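Local coordinates for protein cephalosporin hydroxylase CMCI (Streptomyces clavuligerus, PDB 2BM8) that probably acts as a cephalosporin hydroxylase in cephamycin biosynthesis and is built on a Rossmann-like fold related to that of O-methyltransferases, at residues T30-D35 with P45-Y50; Y56-L61 with F99-K104. The protein carries 3 engineered substitutions. One frame throughout, in Å; residues are numbered along the deposited sequence.

In the fold
The contacts follow one another along the chain: contact 1 closes before contact 2 opens. In contact 1, residues 30-35 and 45-50, on the two sides of strand 35-37, are drawn together in an arm about 30 Å from the centre of the chain. Contact 2 lies deeper, about 13 Å from that centre, where the hairpin of strands 57-58 and 61-62 meets helix 94-106 of the Rossmann-like domain. The centres of the two contacts are 27 Å apart, with nearest atoms about 7 Å apart, so they do not touch. Both adjoin the second subunit, which makes each a point where the fold of the chain and its assembly meet.

Contact 1: T30-D35 with P45-Y50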
loop_
_atom_site.group_PDB
_atom_site.type_symbol
_atom_site.label_atom_id
_atom_site.label_comp_id
_atom_site.label_asym_id
_atom_site.label_seq_id
_atom_site.Cartn_x
_atom_site.Cartn_y
_atom_site.Cartn_z
ATOM N N THR B 30 18.735 -13.083 16.499
ATOM C CA THR B 30 18.553 -12.754 17.918
ATOM C C THR B 30 17.282 -13.368 18.511
ATOM O O THR B 30 17.322 -13.990 19.574
ATOM C CB THR B 30 18.467 -11.217 18.070
ATOM O OG1 THR B 30 19.727 -10.625 17.731
ATOM C CG2 THR B 30 18.228 -10.799 19.538
ATOM N N ASP B 31 16.151 -13.160 17.839
ATOM C CA ASP B 31 14.853 -13.633 18.336
ATOM C C ASP B 31 14.416 -15.018 17.836
ATOM O O ASP B 31 13.307 -15.443 18.143
ATOM C CB ASP B 31 13.742 -12.593 18.076
ATOM C CG ASP B 31 13.394 -12.440 16.600
ATOM O OD1 ASP B 31 14.260 -12.747 15.751
ATOM O OD2 ASP B 31 12.285 -12.009 16.194
ATOM N N ARG B 32 15.261 -15.726 17.085
ATOM C CA ARG B 32 14.947 -17.113 16.696
ATOM C C ARG B 32 16.162 -18.022 16.559
ATOM O O ARG B 32 17.278 -17.566 16.387
ATOM C CB ARG B 32 14.142 -17.194 15.387
ATOM C CG ARG B 32 13.841 -15.897 14.683
ATOM C CD ARG B 32 14.811 -15.527 13.561
ATOM N NE ARG B 32 14.105 -15.166 12.336
ATOM C CZ ARG B 32 13.255 -14.147 12.198
ATOM N NH1 ARG B 32 12.969 -13.340 13.205
ATOM N NH2 ARG B 32 12.681 -13.927 11.026
ATOM N N PRO B 33 15.936 -19.327 16.622
ATOM C CA PRO B 33 16.988 -20.280 16.289
ATOM C C PRO B 33 17.235 -20.273 14.792
ATOM O O PRO B 33 16.297 -20.111 14.013
ATOM C CB PRO B 33 16.399 -21.618 16.738
ATOM C CG PRO B 33 14.944 -21.429 16.614
ATOM C CD PRO B 33 14.694 -20.013 17.023
ATOM N N ARG B 34 18.494 -20.429 14.407
ATOM C CA ARG B 34 18.869 -20.558 13.009
ATOM C C ARG B 34 18.328 -21.840 12.384
ATOM O O ARG B 34 17.986 -21.866 11.212
ATOM C CB ARG B 34 20.385 -20.559 12.884
ATOM C CG ARG B 34 20.869 -20.804 11.473
ATOM C CD ARG B 34 22.202 -20.195 11.169
ATOM N NE ARG B 34 22.502 -20.357 9.758
ATOM C CZ ARG B 34 23.641 -20.010 9.211
ATOM N NH1 ARG B 34 24.607 -19.487 9.960
ATOM N NH2 ARG B 34 23.827 -20.204 7.918
ATOM N N ASP B 35 18.265 -22.908 13.165
ATOM C CA ASP B 35 17.806 -24.193 12.655
ATOM C C ASP B 35 16.362 -24.478 13.103
ATOM O O ASP B 35 16.121 -25.145 14.105
ATOM C CB ASP B 35 18.795 -25.289 13.076
ATOM C CG ASP B 35 20.183 -25.068 12.480
ATOM O OD1 ASP B 35 20.286 -25.035 11.237
ATOM O OD2 ASP B 35 21.225 -24.889 13.155
ATOM N N PRO B 45 8.714 -17.399 11.843
ATOM C CA PRO B 45 8.507 -16.000 11.455
ATOM C C PRO B 45 8.946 -15.729 10.010
ATOM O O PRO B 45 9.778 -16.458 9.467
ATOM C CB PRO B 45 9.355 -15.216 12.474
ATOM C CG PRO B 45 10.357 -16.163 12.946
ATOM C CD PRO B 45 9.735 -17.529 12.893
ATOM N N ARG B 46 8.377 -14.693 9.406
ATOM C CA ARG B 46 8.515 -14.460 7.964
ATOM C C ARG B 46 9.420 -13.292 7.583
ATOM O O ARG B 46 9.869 -13.192 6.446
ATOM C CB ARG B 46 7.132 -14.249 7.366
ATOM C CG ARG B 46 6.284 -15.512 7.407
ATOM C CD ARG B 46 6.567 -16.446 6.241
ATOM N NE ARG B 46 6.148 -15.831 4.989
ATOM C CZ ARG B 46 4.883 -15.677 4.615
ATOM N NH1 ARG B 46 3.884 -16.118 5.377
ATOM N NH2 ARG B 46 4.609 -15.085 3.464
ATOM N N ASP B 47 9.685 -12.414 8.539
ATOM C CA ASP B 47 10.559 -11.277 8.323
ATOM C C ASP B 47 12.030 -11.730 8.294
ATOM O O ASP B 47 12.351 -12.858 8.655
ATOM C CB ASP B 47 10.281 -10.164 9.356
ATOM C CG ASP B 47 10.615 -10.563 10.779
ATOM O OD1 ASP B 47 11.656 -10.099 11.274
ATOM O OD2 ASP B 47 9.904 -11.300 11.498
ATOM N N LEU B 48 12.891 -10.841 7.815
ATOM C CA LEU B 48 14.304 -11.121 7.595
ATOM C C LEU B 48 15.038 -11.661 8.830
ATOM O O LEU B 48 15.769 -12.637 8.742
ATOM C CB LEU B 48 14.988 -9.838 7.110
ATOM C CG LEU B 48 16.272 -9.879 6.266
ATOM C CD1 LEU B 48 16.653 -11.273 5.747
ATOM C CD2 LEU B 48 16.131 -8.894 5.096
ATOM N N GLY B 49 14.837 -11.017 9.973
ATOM C CA GLY B 49 15.480 -11.414 11.213
ATOM C C GLY B 49 16.555 -10.455 11.683
ATOM O O GLY B 49 17.071 -10.580 12.794
ATOM N N TYR B 50 16.895 -9.495 10.835
ATOM C CA TYR B 50 17.940 -8.521 11.143
ATOM C C TYR B 50 17.755 -7.292 10.257
ATOM O O TYR B 50 16.915 -7.290 9.354
ATOM C CB TYR B 50 19.323 -9.136 10.911
ATOM C CG TYR B 50 19.502 -9.731 9.529
ATOM C CD1 TYR B 50 19.987 -8.961 8.481
ATOM C CD2 TYR B 50 19.181 -11.053 9.266
ATOM C CE1 TYR B 50 20.152 -9.486 7.203
ATOM C CE2 TYR B 50 19.345 -11.593 7.996
ATOM C CZ TYR B 50 19.823 -10.797 6.966
ATOM O OH TYR B 50 19.995 -11.303 5.701
HETATM O O HOH W 1 16.653 -12.375 14.598
#
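Arg32, on an extended stretch of backbone (phi -148°), faces the turn of chain that runs from Pro45 to Gly49. Both segments are irregular loop at this point, and together they bury 226 Å². Gly49 has a positive phi (109°), and a side chain there would press on the preceding carbonyl O and lie tight against the guanidinium. That guanidinium is sandwiched: Pro45 CG sits over one face, 3.6 Å from Arg32 CZ, and Gly49 CA covers the opposite face, 3.7 Å from the same carbon. The side chain gets there through a strained start, CG nearly eclipsing its own backbone N (chi1 2°), followed by bends at the next two bonds. The two segments flank strand 35-37 in an arm that lies against the second subunit, where Arg34 pairs with Asp214 and Glu79 of that subunit and Arg32 packs on its Met215. Charge adds to the sandwich. Arg32 NH1 makes a salt bridge to Asp31 OD1 at 2.9 Å, the oxygen lying close to the guanidinium plane. Arg32 NH2 has a long salt bridge to Asp47 OD2, at 3.9 Å, and also comes edge-on to Asp47 O, at an angle poor for hydrogen bonding. Replacing Arg32 with a leucine would probably leave Asp31 and Asp47, whose OD2 atoms are 5.3 Å apart, without the cation between them, and open a gap between Pro45 and Gly49. A single water ties the backbones as well, accepting from Thr30 N and donating both to Asp31 OD1 and to Gly49 O, the last at 2.6 Å.

Contact 2: Y56-L61 with F99-K104; sequences YQWRGL and FRDLTK
A tight beta hairpin with a two-residue loop, a type I' turn from Trp58 to Leu61, is pinned through Trp58 and Arg59 to Asp101 on helix 94-106. This helix forms the crossover of a beta-alpha-beta unit, leading from strand 84-88 to the parallel, adjacent strand 111-116 of the Rossmann-like sheet. Arg59 and Gly60 are the corner residues of the turn, and Gly60 N is further held by Gln57 OE1.

One carboxylate oxygen takes both cross-contact donors. Trp58 reaches out with CG anti to its backbone N (chi1 175°), and its NE1 bonds to Asp101 OD2 at 2.7 Å. The oxygen lies at the indole edge near the ring plane and is approached from its anti side, with an N-H...O angle of 152°. Arg59 NH1 meets the same OD2 at 2.9 Å in a salt bridge whose hydrogen bond is weak and strongly bent, though the guanidinium and carboxylate planes are only 11° apart. The other oxygen, Asp101 OD1, receives Arg100 NE at 3.0 Å, in the plane of that guanidinium. Both arginines have Asp128 as a second partner, and Trp58 also meets His74 of the second subunit.

Two arginines thus share two aspartates, a balance likely to offset the closeness of Arg59 NH1 and Arg100 NH2 (4.6 Å) and to keep the buried Asp101 ionised, while the indole N-H helps fix the rotation of its carboxylate.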
loop_
_atom_site.group_PDB
_atom_site.type_symbol
_atom_site.label_atom_id
_atom_site.label_comp_id
_atom_site.label_asym_id
_atom_site.label_seq_id
_atom_site.Cartn_x
_atom_site.Cartn_y
_atom_site.Cartn_z
ATOM N N TYR B 56 24.705 -6.239 2.308
ATOM C CA TYR B 56 25.264 -6.980 1.197
ATOM C C TYR B 56 26.780 -7.051 1.282
ATOM O O TYR B 56 27.420 -6.218 1.913
ATOM C CB TYR B 56 24.774 -6.367 -0.110
ATOM C CG TYR B 56 23.263 -6.334 -0.155
ATOM C CD1 TYR B 56 22.557 -5.138 -0.037
ATOM C CD2 TYR B 56 22.543 -7.516 -0.284
ATOM C CE1 TYR B 56 21.150 -5.123 -0.072
ATOM C CE2 TYR B 56 21.147 -7.521 -0.299
ATOM C CZ TYR B 56 20.451 -6.326 -0.199
ATOM O OH TYR B 56 19.074 -6.359 -0.227
ATOM N N GLN B 57 27.339 -8.097 0.684
ATOM C CA GLN B 57 28.787 -8.271 0.640
ATOM C C GLN B 57 29.231 -8.756 -0.713
ATOM O O GLN B 57 28.426 -9.159 -1.541
ATOM C CB GLN B 57 29.265 -9.267 1.707
ATOM C CG GLN B 57 28.702 -10.669 1.530
ATOM C CD GLN B 57 29.600 -11.774 2.083
ATOM O OE1 GLN B 57 30.774 -11.880 1.721
ATOM N NE2 GLN B 57 29.031 -12.617 2.940
ATOM N N TRP B 58 30.533 -8.710 -0.921
ATOM C CA TRP B 58 31.163 -9.366 -2.043
ATOM C C TRP B 58 32.487 -9.930 -1.547
ATOM O O TRP B 58 33.347 -9.170 -1.137
ATOM C CB TRP B 58 31.354 -8.375 -3.173
ATOM C CG TRP B 58 32.085 -8.935 -4.299
ATOM C CD1 TRP B 58 33.364 -8.672 -4.646
ATOM C CD2 TRP B 58 31.600 -9.884 -5.240
ATOM N NE1 TRP B 58 33.707 -9.383 -5.767
ATOM C CE2 TRP B 58 32.637 -10.141 -6.152
ATOM C CE3 TRP B 58 30.373 -10.528 -5.429
ATOM C CZ2 TRP B 58 32.496 -11.018 -7.223
ATOM C CZ3 TRP B 58 30.233 -11.402 -6.503
ATOM C CH2 TRP B 58 31.285 -11.636 -7.382
ATOM N N ARG B 59 32.628 -11.252 -1.550
ATOM C CA ARG B 59 33.812 -11.927 -1.021
ATOM C C ARG B 59 34.336 -11.351 0.295
ATOM O O ARG B 59 35.515 -11.028 0.406
ATOM C CB ARG B 59 34.936 -11.867 -2.046
ATOM C CG ARG B 59 34.561 -12.405 -3.386
ATOM C CD ARG B 59 35.678 -12.368 -4.430
ATOM N NE ARG B 59 37.014 -12.192 -3.869
ATOM C CZ ARG B 59 38.105 -11.974 -4.592
ATOM N NH1 ARG B 59 38.056 -11.924 -5.917
ATOM N NH2 ARG B 59 39.275 -11.834 -3.984
ATOM N N GLY B 60 33.460 -11.184 1.275
ATOM C CA GLY B 60 33.874 -10.778 2.610
ATOM C C GLY B 60 34.138 -9.292 2.809
ATOM O O GLY B 60 34.579 -8.879 3.886
ATOM N N LEU B 61 33.874 -8.491 1.780
ATOM C CA LEU B 61 33.859 -7.023 1.900
ATOM C C LEU B 61 32.432 -6.532 1.791
ATOM O O LEU B 61 31.644 -7.064 1.021
ATOM C CB LEU B 61 34.679 -6.358 0.792
ATOM C CG LEU B 61 36.003 -7.045 0.507
ATOM C CD1 LEU B 61 36.575 -6.610 -0.821
ATOM C CD2 LEU B 61 36.960 -6.772 1.668
ATOM N N PHE B 99 33.873 -4.500 -9.246
ATOM C CA PHE B 99 34.029 -4.063 -10.635
ATOM C C PHE B 99 35.202 -4.764 -11.313
ATOM O O PHE B 99 35.098 -5.167 -12.469
ATOM C CB PHE B 99 34.256 -2.550 -10.724
ATOM C CG PHE B 99 33.000 -1.741 -10.711
ATOM C CD1 PHE B 99 32.830 -0.718 -9.788
ATOM C CD2 PHE B 99 31.994 -1.973 -11.635
ATOM C CE1 PHE B 99 31.678 0.041 -9.777
ATOM C CE2 PHE B 99 30.839 -1.209 -11.631
ATOM C CZ PHE B 99 30.684 -0.204 -10.693
ATOM N N ARG B 100 36.313 -4.876 -10.587
ATOM C CA ARG B 100 37.503 -5.572 -11.059
ATOM C C ARG B 100 37.211 -7.041 -11.320
ATOM O O ARG B 100 37.480 -7.550 -12.391
ATOM C CB ARG B 100 38.637 -5.452 -10.037
ATOM C CG ARG B 100 39.986 -5.906 -10.570
ATOM C CD ARG B 100 40.314 -7.399 -10.334
ATOM N NE ARG B 100 39.975 -7.845 -8.980
ATOM C CZ ARG B 100 40.672 -7.534 -7.888
ATOM N NH1 ARG B 100 41.755 -6.777 -7.964
ATOM N NH2 ARG B 100 40.284 -7.971 -6.708
ATOM N N ASP B 101 36.666 -7.725 -10.327
ATOM C CA ASP B 101 36.315 -9.137 -10.475
ATOM C C ASP B 101 35.420 -9.347 -11.684
ATOM O O ASP B 101 35.679 -10.215 -12.496
ATOM C CB ASP B 101 35.587 -9.643 -9.241
ATOM C CG ASP B 101 36.497 -9.844 -8.068
ATOM O OD1 ASP B 101 37.722 -9.693 -8.182
ATOM O OD2 ASP B 101 36.054 -10.157 -6.968
ATOM N N LEU B 102 34.392 -8.518 -11.801
ATOM C CA LEU B 102 33.350 -8.706 -12.797
ATOM C C LEU B 102 33.867 -8.473 -14.204
ATOM O O LEU B 102 33.469 -9.153 -15.140
ATOM C CB LEU B 102 32.193 -7.749 -12.507
ATOM C CG LEU B 102 30.829 -8.102 -13.073
ATOM C CD1 LEU B 102 30.537 -9.588 -12.986
ATOM C CD2 LEU B 102 29.782 -7.321 -12.325
ATOM N N THR B 103 34.756 -7.502 -14.347
ATOM C CA THR B 103 35.409 -7.256 -15.614
ATOM C C THR B 103 36.382 -8.397 -15.986
ATOM O O THR B 103 36.518 -8.711 -17.155
ATOM C CB THR B 103 36.136 -5.876 -15.609
ATOM O OG1 THR B 103 36.928 -5.714 -14.429
ATOM C CG2 THR B 103 35.142 -4.735 -15.540
ATOM N N LYS B 104 37.041 -9.018 -15.004
ATOM C CA LYS B 104 37.938 -10.151 -15.271
ATOM C C LYS B 104 37.182 -11.367 -15.776
ATOM O O LYS B 104 37.599 -12.009 -16.737
ATOM C CB LYS B 104 38.736 -10.555 -14.029
ATOM C CG LYS B 104 39.783 -9.547 -13.578
ATOM C CD LYS B 104 41.091 -9.666 -14.359
ATOM C CE LYS B 104 42.138 -8.667 -13.840
ATOM N NZ LYS B 104 42.613 -9.028 -12.459
#